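Local coordinates for protein imine reductase (PDB 4D3D) that catalyses the NADPH-dependent, S-selective reduction of the imine 2-methylpyrroline, and probably of related imines, at residues Thr70-Leu75 against Ser99-Gly104; Ala77-Ile82 against Glu161-Thr166; Lys120-Leu125 against Ala130-Gly135; Lys22-Ile27 against Asp38-Tyr43. All blocks are in the same frame, centred on the assembly; numbering follows the deposited sequence. Where two conformers were deposited one is given.

Contact 1. Residues Thr70-Leu75 against Ser99-Gly104; sequences TVNEAL and SENLFG
L75 and L102 meet methyl to methyl, and N72 and N101 meet amide to amide, where helix 71-77 of the Rossmann-type domain lies beside the loop that runs from helix 88-95 to strand 106-109. The leucine pair is buried; the asparagine pair lies nearer the surface. One methyl group does the work on the loop side: L102 CD2 is 3.8 Å from L75 CD1 and 4.1 Å from L75 CD2, so it sits against the fork of the helix leucine, with the two side chains set at a slant to each other. L75 is swung beside its own backbone N, CG anti to the carbonyl carbon (chi1 -71°), and this carries CD1 out across the gap, where it also passes N101 O at 4.4 Å. L102 continues the apolar patch on its other flank by packing on W124 of helix 115-127. The side chains of N72 and N101 cross at about a right angle, and in the conformer described their amide planes are 73° apart, not stacked. Their modelled ND2 atoms, N72 ND2 and N101 ND2, are 3.0 Å apart, but the N72 amide is doubtful in its orientation and was built in two conformers. N72 lies within the capping box that T70 and E73 form at the helix start. The bond from T70 N to E73 OE1, at 3.0 Å, is weak, whereas E73 N donates more squarely to T70 OG1 over 3.2 Å, at 159°.

Contact 2. Residues Ala77-Ile82 against Glu161-Thr166; sequences ANELVI and EAHRET
H163 and T166, on one side of helix 157-170, pack on E79, just before strand 80-83, and on L80, its first residue. At the front of the helical segment E161 OE2 receives R164 NH1 at 2.8 Å on the syn lone pair, in the guanidinium plane, a salt bridge within the helix. H163 then presents its ring to both partners. L80 CD1 lies over one face in a CH-pi contact, 4.1 Å from the ring centroid and 24° off the normal. The E79 carboxylate comes to the ring's edge instead, with OE1 3.3 Å from H163 CE1 and the carboxylate plane 89° from the ring plane. A negative group so placed would probably make a protonated imidazole more favourable. Past H163 the helix kinks, the N of E165 and of T166 having no bond to the preceding turn. T166 ends the walk: its CG2 meets L80 CD2 tip to tip at 3.7 Å, and this same L80 methyl also borders the H163 ring. Strand 80-83 itself runs between strands 23-27 and 106-109, and helix 157-170 packs against this part of the sheet, with H163 reaching V106 and T166 touching Y45.

Contact 3. Residues Lys120-Leu125 against Ala130-Gly135; sequences KAAKWL and ARHITG
The imidazole of H132 lies against helix 115-127, with the backbone of A122 over one face and L125 CD1 at the ring edge. A122 CA is 3.8 Å from H132 CB, and A122 CB is the same distance from H132 CG; A121 CB approaches the ring obliquely. With CG anti to its backbone N (chi1 174°), H132 brings its ring against A122 and L125, and L125 CD1 closes on the base of the side chain, 3.9 Å from H132 CB. Nearer the turn, L125 CB and A130 CB are 4.1 Å apart. The helix segment runs antiparallel to the strand segment (161°) with their axes 7.3 Å apart, as the return leg of the beta-alpha-beta unit formed by strand 106-109, helix 115-127 and strand 131-137. The polar link across the contact is A130 N to L125 O, 3.0 Å long and 156° at the hydrogen, with the donor standing well above the carbonyl plane. The chemistry is thus divided: small alanines admit close approach of an aromatic ring, while one backbone bond engages the L125 carbonyl in the last turn of the helix and ties it to the start of the strand.

Contact 4. Residues Lys22-Ile27 against Asp38-Tyr43; sequences KSVTVI and DVFLEY
V24 and V26 of strand 23-27 both touch the phenyl ring of F40, which reaches over from helix 31-42. V24 holds the main contact. Its CG1 takes the crowded position between backbone N and carbonyl carbon (chi1 65°), which brings this methyl over one face of the ring: it is 3.9 Å from the centroid, 18° off the normal, and displaced toward the CD2 side, where F40 CD2 is 3.7 Å from V24 CG1. T25 points away to the other side of the sheet, where its OG1 is hydrogen-bonded to A74 O. V26 returns to the helix side and meets the ring at its edge, V26 CG2 lying 4.3 Å from F40 CD2. Strand and helix are the first two elements of a beta-alpha-beta unit completed by strand 46-50, and the turn between them and the first turn of the helix carry a glycine pattern consistent with a Rossmann dinucleotide-binding loop. Y45 meets F40 as well, its ring inclined to the phenyl, and T166 and L170 of helix 157-170 also cover F40. Lacking any hydrogen bond across the two segments, the contact rests on dispersion and CH-pi attraction, V24 meeting the ring's face and V26 its edge.

How the contacts relate
From the N terminus, contact 4 closes first, folding helix 31-42 back on strand 23-27 within the opening beta-alpha-beta unit. Contact 1 opens later, at helix 71-77, and contact 2 begins before it closes, so these two cross: one ties that helix to the loop before strand 106-109, the other spans a much longer loop to helix 157-170. Contact 3 is nested inside that longer loop and follows contact 1 in series, folding helix 115-127 onto strand 131-137. Contacts 2, 3 and 4 share one sheet; I82 N probably bonds to T25 O, joining the neighbouring strands of contacts 2 and 4, and L102 O of contact 1 packs on A130 CB of contact 3.

Contact 1. Residues Thr70-Leu75 against Ser99-Gly104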
loop_
_atom_site.group_PDB
_atom_site.type_symbol
_atom_site.label_atom_id
_atom_site.label_comp_id
_atom_site.label_asym_id
_atom_site.label_seq_id
_atom_site.Cartn_x
_atom_site.Cartn_y
_atom_site.Cartn_z
ATOM N N THR B 70 -31.894 34.025 -1.032
ATOM C CA THR B 70 -31.317 33.864 -2.390
ATOM C C THR B 70 -29.788 33.830 -2.381
ATOM O O THR B 70 -29.121 34.363 -1.465
ATOM C CB THR B 70 -31.747 35.021 -3.325
ATOM O OG1 THR B 70 -31.126 36.269 -2.985
ATOM C CG2 THR B 70 -33.254 35.250 -3.296
ATOM N N VAL B 71 -29.246 33.276 -3.448
ATOM C CA VAL B 71 -27.750 33.195 -3.668
ATOM C C VAL B 71 -27.195 34.634 -3.711
ATOM O O VAL B 71 -26.141 34.900 -3.159
ATOM C CB VAL B 71 -27.478 32.442 -4.977
ATOM C CG1 VAL B 71 -26.017 32.529 -5.448
ATOM C CG2 VAL B 71 -27.861 30.977 -4.789
ATOM N N ASN B 72 -27.954 35.556 -4.324
ATOM C CA ASN B 72 -27.536 36.993 -4.458
ATOM C C ASN B 72 -27.294 37.571 -3.105
ATOM O O ASN B 72 -26.289 38.255 -2.856
ATOM C CB ASN B 72 -28.578 37.817 -5.259
ATOM C CG ASN B 72 -28.231 37.884 -6.704
ATOM O OD1 ASN B 72 -28.983 38.370 -7.552
ATOM N ND2 ASN B 72 -27.056 37.406 -6.991
ATOM N N GLU B 73 -28.216 37.330 -2.170
ATOM C CA GLU B 73 -28.072 37.872 -0.841
ATOM C C GLU B 73 -26.888 37.253 -0.104
ATOM O O GLU B 73 -26.151 37.939 0.671
ATOM C CB GLU B 73 -29.400 37.663 -0.049
ATOM C CG GLU B 73 -30.559 38.512 -0.592
ATOM C CD GLU B 73 -31.853 38.016 0.015
ATOM O OE1 GLU B 73 -32.265 36.936 -0.355
ATOM O OE2 GLU B 73 -32.372 38.628 0.919
ATOM N N ALA B 74 -26.685 35.951 -0.321
ATOM C CA ALA B 74 -25.600 35.265 0.347
ATOM C C ALA B 74 -24.233 35.843 -0.150
ATOM O O ALA B 74 -23.334 36.045 0.631
ATOM C CB ALA B 74 -25.668 33.736 0.114
ATOM N N LEU B 75 -24.093 36.026 -1.452
ATOM C CA LEU B 75 -22.828 36.590 -2.029
ATOM C C LEU B 75 -22.612 38.011 -1.497
ATOM O O LEU B 75 -21.503 38.399 -1.224
ATOM C CB LEU B 75 -22.935 36.596 -3.555
ATOM C CG LEU B 75 -22.893 35.252 -4.303
ATOM C CD1 LEU B 75 -23.125 35.455 -5.781
ATOM C CD2 LEU B 75 -21.520 34.621 -4.075
ATOM N N SER B 99 -23.524 35.674 -12.539
ATOM C CA SER B 99 -22.063 35.834 -12.824
ATOM C C SER B 99 -21.622 37.294 -12.680
ATOM O O SER B 99 -20.438 37.562 -12.361
ATOM C CB SER B 99 -21.876 35.535 -14.310
ATOM O OG SER B 99 -21.768 34.176 -14.581
ATOM N N GLU B 100 -22.540 38.237 -12.911
ATOM C CA GLU B 100 -22.242 39.678 -12.737
ATOM C C GLU B 100 -22.062 40.172 -11.292
ATOM O O GLU B 100 -21.724 41.360 -11.048
ATOM C CB GLU B 100 -23.345 40.479 -13.469
ATOM C CG GLU B 100 -24.709 40.612 -12.720
ATOM C CD GLU B 100 -25.766 39.464 -12.883
ATOM O OE1 GLU B 100 -25.377 38.348 -13.329
ATOM O OE2 GLU B 100 -26.985 39.688 -12.518
ATOM N N ASN B 101 -22.290 39.314 -10.295
ATOM C CA ASN B 101 -22.211 39.672 -8.915
ATOM C C ASN B 101 -21.031 39.117 -8.159
ATOM O O ASN B 101 -20.988 39.158 -6.902
ATOM C CB ASN B 101 -23.513 39.266 -8.218
ATOM C CG ASN B 101 -24.725 40.066 -8.723
ATOM O OD1 ASN B 101 -24.617 41.256 -9.053
ATOM N ND2 ASN B 101 -25.861 39.424 -8.810
ATOM N N LEU B 102 -20.024 38.665 -8.911
ATOM C CA LEU B 102 -18.895 37.945 -8.249
ATOM C C LEU B 102 -17.613 38.762 -8.052
ATOM O O LEU B 102 -16.701 38.332 -7.372
ATOM C CB LEU B 102 -18.601 36.734 -9.099
ATOM C CG LEU B 102 -19.704 35.646 -9.255
ATOM C CD1 LEU B 102 -19.322 34.566 -10.226
ATOM C CD2 LEU B 102 -19.947 34.997 -7.891
ATOM N N PHE B 103 -17.580 40.027 -8.509
ATOM C CA PHE B 103 -16.356 40.788 -8.318
ATOM C C PHE B 103 -16.016 40.988 -6.908
ATOM O O PHE B 103 -16.876 41.347 -6.083
ATOM C CB PHE B 103 -16.413 42.203 -8.983
ATOM C CG PHE B 103 -15.180 43.034 -8.696
ATOM C CD1 PHE B 103 -13.941 42.669 -9.205
ATOM C CD2 PHE B 103 -15.266 44.215 -7.899
ATOM C CE1 PHE B 103 -12.802 43.465 -8.968
ATOM C CE2 PHE B 103 -14.147 44.958 -7.656
ATOM C CZ PHE B 103 -12.903 44.585 -8.213
ATOM N N GLY B 104 -14.765 40.736 -6.575
ATOM C CA GLY B 104 -14.300 40.929 -5.242
ATOM C C GLY B 104 -14.579 39.810 -4.224
ATOM O O GLY B 104 -14.271 39.935 -3.076
#

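Contact 2. Residues Ala77-Ile82 against Glu161-Thr166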
loop_
_atom_site.group_PDB
_atom_site.type_symbol
_atom_site.label_atom_id
_atom_site.label_comp_id
_atom_site.label_asym_id
_atom_site.label_seq_id
_atom_site.Cartn_x
_atom_site.Cartn_y
_atom_site.Cartn_z
ATOM N N ALA B 77 -23.408 39.397 1.278
ATOM C CA ALA B 77 -23.171 39.490 2.722
ATOM C C ALA B 77 -21.713 39.657 3.136
ATOM O O ALA B 77 -21.397 40.264 4.206
ATOM C CB ALA B 77 -23.779 38.312 3.447
ATOM N N ASN B 78 -20.808 39.007 2.394
ATOM C CA ASN B 78 -19.435 38.900 2.820
ATOM C C ASN B 78 -18.502 38.768 1.607
ATOM O O ASN B 78 -18.907 38.338 0.492
ATOM C CB ASN B 78 -19.206 37.650 3.732
ATOM C CG ASN B 78 -19.874 37.730 5.052
ATOM O OD1 ASN B 78 -20.893 37.052 5.321
ATOM N ND2 ASN B 78 -19.378 38.586 5.884
ATOM N N GLU B 79 -17.222 39.065 1.862
ATOM C CA GLU B 79 -16.140 38.835 0.891
ATOM C C GLU B 79 -15.789 37.358 0.776
ATOM O O GLU B 79 -15.637 36.843 -0.316
ATOM C CB GLU B 79 -14.887 39.569 1.373
ATOM C CG GLU B 79 -13.640 39.324 0.551
ATOM C CD GLU B 79 -12.464 40.165 1.122
ATOM O OE1 GLU B 79 -12.180 40.104 2.341
ATOM O OE2 GLU B 79 -11.932 40.961 0.349
ATOM N N LEU B 80 -15.718 36.697 1.931
ATOM C CA LEU B 80 -15.355 35.265 1.976
ATOM C C LEU B 80 -16.587 34.347 1.982
ATOM O O LEU B 80 -17.478 34.498 2.866
ATOM C CB LEU B 80 -14.497 35.023 3.210
ATOM C CG LEU B 80 -13.928 33.609 3.314
ATOM C CD1 LEU B 80 -12.962 33.328 2.200
ATOM C CD2 LEU B 80 -13.261 33.379 4.669
ATOM N N VAL B 81 -16.617 33.419 0.995
ATOM C CA VAL B 81 -17.762 32.523 0.760
ATOM C C VAL B 81 -17.209 31.109 0.756
ATOM O O VAL B 81 -16.461 30.752 -0.137
ATOM C CB VAL B 81 -18.391 32.863 -0.596
ATOM C CG1 VAL B 81 -19.540 31.905 -0.870
ATOM C CG2 VAL B 81 -18.781 34.341 -0.663
ATOM N N ILE B 82 -17.579 30.319 1.768
ATOM C CA ILE B 82 -17.235 28.893 1.784
ATOM C C ILE B 82 -18.250 28.078 0.962
ATOM O O ILE B 82 -19.434 28.152 1.240
ATOM C CB ILE B 82 -17.199 28.363 3.227
ATOM C CG1 ILE B 82 -16.312 29.179 4.178
ATOM C CG2 ILE B 82 -16.829 26.869 3.242
ATOM C CD1 ILE B 82 -14.964 29.492 3.724
ATOM N N GLU B 161 -3.252 33.938 2.163
ATOM C CA GLU B 161 -2.800 34.520 3.402
ATOM C C GLU B 161 -3.807 35.511 3.970
ATOM O O GLU B 161 -3.950 35.661 5.197
ATOM C CB GLU B 161 -1.469 35.203 3.179
ATOM C CG GLU B 161 -0.303 34.243 2.979
ATOM C CD GLU B 161 -0.088 33.296 4.168
ATOM O OE1 GLU B 161 -0.422 33.625 5.332
ATOM O OE2 GLU B 161 0.407 32.176 3.937
ATOM N N ALA B 162 -4.534 36.178 3.097
ATOM C CA ALA B 162 -5.538 37.167 3.583
ATOM C C ALA B 162 -6.665 36.519 4.379
ATOM O O ALA B 162 -7.282 37.158 5.231
ATOM C CB ALA B 162 -6.112 37.937 2.429
ATOM N N HIS B 163 -6.940 35.231 4.120
ATOM C CA HIS B 163 -8.057 34.546 4.742
ATOM C C HIS B 163 -7.681 33.401 5.658
ATOM O O HIS B 163 -8.557 32.734 6.220
ATOM C CB HIS B 163 -9.069 34.125 3.676
ATOM C CG HIS B 163 -9.652 35.307 2.970
ATOM N ND1 HIS B 163 -10.582 36.146 3.566
ATOM C CD2 HIS B 163 -9.338 35.873 1.790
ATOM C CE1 HIS B 163 -10.836 37.151 2.755
ATOM N NE2 HIS B 163 -10.079 37.021 1.683
ATOM N N ARG B 164 -6.398 33.183 5.816
ATOM C CA ARG B 164 -5.909 32.065 6.560
ATOM C C ARG B 164 -6.409 31.998 7.979
ATOM O O ARG B 164 -6.736 30.930 8.490
ATOM C CB ARG B 164 -4.380 32.142 6.539
ATOM C CG ARG B 164 -3.643 31.275 7.473
ATOM C CD ARG B 164 -2.178 31.520 7.073
ATOM N NE ARG B 164 -1.488 30.428 7.600
ATOM C CZ ARG B 164 -0.437 29.844 7.075
ATOM N NH1 ARG B 164 0.146 30.275 5.962
ATOM N NH2 ARG B 164 0.033 28.806 7.725
ATOM N N GLU B 165 -6.416 33.146 8.616
ATOM C CA GLU B 165 -6.895 33.218 9.986
ATOM C C GLU B 165 -8.326 32.679 10.145
ATOM O O GLU B 165 -8.613 31.879 11.037
ATOM C CB GLU B 165 -6.779 34.664 10.465
ATOM C CG GLU B 165 -7.213 34.844 11.918
ATOM C CD GLU B 165 -6.892 36.233 12.500
ATOM O OE1 GLU B 165 -6.981 37.273 11.831
ATOM O OE2 GLU B 165 -6.512 36.278 13.663
ATOM N N THR B 166 -9.244 33.111 9.277
ATOM C CA THR B 166 -10.595 32.572 9.318
ATOM C C THR B 166 -10.609 31.044 9.008
ATOM O O THR B 166 -11.312 30.277 9.659
ATOM C CB THR B 166 -11.499 33.320 8.299
ATOM O OG1 THR B 166 -11.525 34.704 8.638
ATOM C CG2 THR B 166 -12.904 32.730 8.275
#

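Contact 3. Residues Lys120-Leu125 against Ala130-Gly135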
loop_
_atom_site.group_PDB
_atom_site.type_symbol
_atom_site.label_atom_id
_atom_site.label_comp_id
_atom_site.label_asym_id
_atom_site.label_seq_id
_atom_site.Cartn_x
_atom_site.Cartn_y
_atom_site.Cartn_z
ATOM N N LYS B 120 -10.240 24.531 -13.624
ATOM C CA LYS B 120 -11.225 25.109 -14.537
ATOM C C LYS B 120 -12.167 26.036 -13.755
ATOM O O LYS B 120 -12.486 27.151 -14.254
ATOM C CB LYS B 120 -12.011 24.024 -15.231
ATOM C CG LYS B 120 -11.254 23.304 -16.373
ATOM C CD LYS B 120 -12.173 22.362 -17.133
ATOM N N ALA B 121 -12.535 25.674 -12.505
ATOM C CA ALA B 121 -13.338 26.531 -11.665
ATOM C C ALA B 121 -12.652 27.838 -11.291
ATOM O O ALA B 121 -13.252 28.943 -11.360
ATOM C CB ALA B 121 -13.762 25.829 -10.436
ATOM N N ALA B 122 -11.347 27.729 -10.974
ATOM C CA ALA B 122 -10.621 28.924 -10.682
ATOM C C ALA B 122 -10.567 29.929 -11.801
ATOM O O ALA B 122 -10.732 31.147 -11.547
ATOM C CB ALA B 122 -9.220 28.557 -10.268
ATOM N N LYS B 123 -10.320 29.453 -13.032
ATOM C CA LYS B 123 -10.214 30.327 -14.202
ATOM C C LYS B 123 -11.589 30.977 -14.493
ATOM O O LYS B 123 -11.637 32.205 -14.763
ATOM C CB LYS B 123 -9.770 29.549 -15.398
ATOM C CG LYS B 123 -9.723 30.380 -16.671
ATOM C CD LYS B 123 -8.771 31.609 -16.477
ATOM C CE LYS B 123 -8.305 32.351 -17.762
ATOM N NZ LYS B 123 -9.340 32.506 -18.814
ATOM N N TRP B 124 -12.648 30.156 -14.424
ATOM C CA TRP B 124 -14.042 30.655 -14.620
ATOM C C TRP B 124 -14.338 31.781 -13.663
ATOM O O TRP B 124 -14.944 32.835 -14.088
ATOM C CB TRP B 124 -15.006 29.466 -14.541
ATOM C CG TRP B 124 -16.452 29.764 -14.911
ATOM C CD1 TRP B 124 -17.048 29.582 -16.136
ATOM C CD2 TRP B 124 -17.462 30.252 -14.015
ATOM N NE1 TRP B 124 -18.396 29.947 -16.045
ATOM C CE2 TRP B 124 -18.668 30.330 -14.751
ATOM C CE3 TRP B 124 -17.482 30.576 -12.653
ATOM C CZ2 TRP B 124 -19.862 30.757 -14.155
ATOM C CZ3 TRP B 124 -18.655 30.926 -12.038
ATOM C CH2 TRP B 124 -19.836 31.119 -12.820
ATOM N N LEU B 125 -14.045 31.622 -12.388
ATOM C CA LEU B 125 -14.228 32.626 -11.384
ATOM C C LEU B 125 -13.400 33.895 -11.584
ATOM O O LEU B 125 -13.912 34.999 -11.491
ATOM C CB LEU B 125 -13.973 32.100 -9.994
ATOM C CG LEU B 125 -15.004 31.041 -9.517
ATOM C CD1 LEU B 125 -14.546 30.325 -8.280
ATOM C CD2 LEU B 125 -16.301 31.822 -9.241
ATOM N N ALA B 130 -13.690 37.291 -9.498
ATOM C CA ALA B 130 -13.567 36.656 -8.203
ATOM C C ALA B 130 -12.211 35.934 -8.104
ATOM O O ALA B 130 -11.445 35.858 -9.071
ATOM C CB ALA B 130 -14.723 35.637 -8.023
ATOM N N ARG B 131 -11.888 35.531 -6.880
ATOM C CA ARG B 131 -10.699 34.683 -6.623
ATOM C C ARG B 131 -11.121 33.334 -6.014
ATOM O O ARG B 131 -12.177 33.273 -5.395
ATOM C CB ARG B 131 -9.779 35.470 -5.700
ATOM C CG ARG B 131 -9.188 36.783 -6.287
ATOM C CD ARG B 131 -8.272 36.501 -7.504
ATOM N N HIS B 132 -10.299 32.277 -6.173
ATOM C CA HIS B 132 -10.659 30.874 -5.850
ATOM C C HIS B 132 -9.582 30.280 -4.931
ATOM O O HIS B 132 -8.415 30.476 -5.218
ATOM C CB HIS B 132 -10.802 30.073 -7.096
ATOM C CG HIS B 132 -11.036 28.598 -6.886
ATOM N ND1 HIS B 132 -10.023 27.685 -6.670
ATOM C CD2 HIS B 132 -12.174 27.882 -6.907
ATOM C CE1 HIS B 132 -10.523 26.465 -6.581
ATOM N NE2 HIS B 132 -11.834 26.562 -6.679
ATOM N N ILE B 133 -9.987 29.742 -3.778
ATOM C CA ILE B 133 -9.065 28.909 -2.928
ATOM C C ILE B 133 -9.610 27.501 -2.975
ATOM O O ILE B 133 -10.837 27.262 -2.810
ATOM C CB ILE B 133 -8.933 29.418 -1.528
ATOM C CG1 ILE B 133 -8.328 30.817 -1.440
ATOM C CG2 ILE B 133 -8.079 28.489 -0.703
ATOM C CD1 ILE B 133 -8.588 31.406 -0.069
ATOM N N THR B 134 -8.721 26.534 -3.304
ATOM C CA THR B 134 -9.099 25.128 -3.299
ATOM C C THR B 134 -8.825 24.561 -1.957
ATOM O O THR B 134 -7.722 24.700 -1.469
ATOM C CB THR B 134 -8.320 24.315 -4.369
ATOM O OG1 THR B 134 -8.444 25.007 -5.605
ATOM C CG2 THR B 134 -8.886 22.885 -4.569
ATOM N N GLY B 135 -9.776 23.825 -1.380
ATOM C CA GLY B 135 -9.532 23.154 -0.118
ATOM C C GLY B 135 -9.865 21.644 -0.191
ATOM O O GLY B 135 -10.893 21.267 -0.728
#

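Contact 4. Residues Lys22-Ile27 against Asp38-Tyr43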
loop_
_atom_site.group_PDB
_atom_site.type_symbol
_atom_site.label_atom_id
_atom_site.label_comp_id
_atom_site.label_asym_id
_atom_site.label_seq_id
_atom_site.Cartn_x
_atom_site.Cartn_y
_atom_site.Cartn_z
ATOM N N LYS B 22 -15.042 37.693 13.139
ATOM C CA LYS B 22 -15.648 38.621 12.158
ATOM C C LYS B 22 -16.836 38.005 11.435
ATOM O O LYS B 22 -17.855 37.809 12.076
ATOM C CB LYS B 22 -14.661 39.321 11.202
ATOM C CG LYS B 22 -14.760 40.849 11.294
ATOM C CD LYS B 22 -13.984 41.526 10.188
ATOM N N SER B 23 -16.751 37.729 10.127
ATOM C CA SER B 23 -17.991 37.563 9.338
ATOM C C SER B 23 -17.675 36.662 8.121
ATOM O O SER B 23 -16.644 36.866 7.484
ATOM C CB SER B 23 -18.414 38.962 8.864
ATOM O OG SER B 23 -19.745 38.962 8.430
ATOM N N VAL B 24 -18.564 35.707 7.784
ATOM C CA VAL B 24 -18.333 34.742 6.690
ATOM C C VAL B 24 -19.669 34.162 6.168
ATOM O O VAL B 24 -20.652 34.126 6.907
ATOM C CB VAL B 24 -17.397 33.618 7.199
ATOM C CG1 VAL B 24 -18.061 32.797 8.305
ATOM C CG2 VAL B 24 -16.854 32.753 6.056
ATOM N N THR B 25 -19.707 33.783 4.900
ATOM C CA THR B 25 -20.872 33.151 4.290
ATOM C C THR B 25 -20.565 31.675 4.049
ATOM O O THR B 25 -19.455 31.327 3.567
ATOM C CB THR B 25 -21.222 33.843 2.954
ATOM O OG1 THR B 25 -21.690 35.166 3.214
ATOM C CG2 THR B 25 -22.278 33.065 2.185
ATOM N N VAL B 26 -21.529 30.790 4.324
ATOM C CA VAL B 26 -21.419 29.346 4.028
ATOM C C VAL B 26 -22.571 29.012 3.107
ATOM O O VAL B 26 -23.746 29.203 3.462
ATOM C CB VAL B 26 -21.448 28.477 5.294
ATOM C CG1 VAL B 26 -21.452 27.013 4.947
ATOM C CG2 VAL B 26 -20.275 28.840 6.188
ATOM N N ILE B 27 -22.231 28.527 1.917
ATOM C CA ILE B 27 -23.174 28.082 0.955
ATOM C C ILE B 27 -23.049 26.589 0.819
ATOM O O ILE B 27 -21.987 26.020 0.540
ATOM C CB ILE B 27 -22.981 28.749 -0.421
ATOM C CG1 ILE B 27 -23.404 30.218 -0.424
ATOM C CG2 ILE B 27 -23.788 27.985 -1.492
ATOM C CD1 ILE B 27 -23.001 31.012 -1.614
ATOM N N ASP B 38 -21.343 25.906 12.369
ATOM C CA ASP B 38 -21.482 25.736 13.829
ATOM C C ASP B 38 -20.223 26.221 14.572
ATOM O O ASP B 38 -20.289 26.982 15.573
ATOM C CB ASP B 38 -21.762 24.246 14.063
ATOM C CG ASP B 38 -22.536 23.984 15.285
ATOM O OD1 ASP B 38 -23.736 24.348 15.326
ATOM O OD2 ASP B 38 -21.942 23.397 16.200
ATOM N N VAL B 39 -19.061 25.821 14.065
ATOM C CA VAL B 39 -17.796 26.242 14.667
ATOM C C VAL B 39 -17.538 27.696 14.489
ATOM O O VAL B 39 -17.094 28.351 15.422
ATOM C CB VAL B 39 -16.613 25.461 14.106
ATOM C CG1 VAL B 39 -15.270 26.078 14.505
ATOM C CG2 VAL B 39 -16.716 24.062 14.629
ATOM N N PHE B 40 -17.850 28.246 13.302
ATOM C CA PHE B 40 -17.759 29.679 13.155
ATOM C C PHE B 40 -18.650 30.411 14.214
ATOM O O PHE B 40 -18.182 31.394 14.791
ATOM C CB PHE B 40 -18.148 30.149 11.728
ATOM C CG PHE B 40 -17.099 29.915 10.674
ATOM C CD1 PHE B 40 -15.771 30.307 10.855
ATOM C CD2 PHE B 40 -17.469 29.342 9.437
ATOM C CE1 PHE B 40 -14.804 30.072 9.870
ATOM C CE2 PHE B 40 -16.523 29.160 8.412
ATOM C CZ PHE B 40 -15.192 29.536 8.634
ATOM N N LEU B 41 -19.894 29.943 14.408
ATOM C CA LEU B 41 -20.822 30.581 15.389
ATOM C C LEU B 41 -20.251 30.513 16.800
ATOM O O LEU B 41 -20.246 31.508 17.532
ATOM C CB LEU B 41 -22.232 29.949 15.375
ATOM C CG LEU B 41 -23.067 30.349 14.137
ATOM C CD1 LEU B 41 -24.265 29.416 13.974
ATOM C CD2 LEU B 41 -23.495 31.835 14.151
ATOM N N GLU B 42 -19.726 29.361 17.133
ATOM C CA GLU B 42 -19.088 29.177 18.438
ATOM C C GLU B 42 -17.940 30.165 18.675
ATOM O O GLU B 42 -17.763 30.619 19.790
ATOM C CB GLU B 42 -18.594 27.751 18.557
ATOM C CG GLU B 42 -17.923 27.412 19.883
ATOM C CD GLU B 42 -17.371 26.003 19.882
ATOM O OE1 GLU B 42 -17.810 25.213 19.018
ATOM O OE2 GLU B 42 -16.500 25.702 20.735
ATOM N N TYR B 43 -17.179 30.501 17.643
ATOM C CA TYR B 43 -16.039 31.385 17.782
ATOM C C TYR B 43 -16.425 32.829 17.534
ATOM O O TYR B 43 -15.545 33.690 17.299
ATOM C CB TYR B 43 -14.834 30.892 16.899
ATOM C CG TYR B 43 -14.100 29.713 17.561
ATOM C CD1 TYR B 43 -14.605 28.423 17.479
ATOM C CD2 TYR B 43 -12.951 29.906 18.346
ATOM C CE1 TYR B 43 -13.985 27.332 18.119
ATOM C CE2 TYR B 43 -12.328 28.828 18.991
ATOM C CZ TYR B 43 -12.853 27.550 18.892
ATOM O OH TYR B 43 -12.238 26.471 19.510
#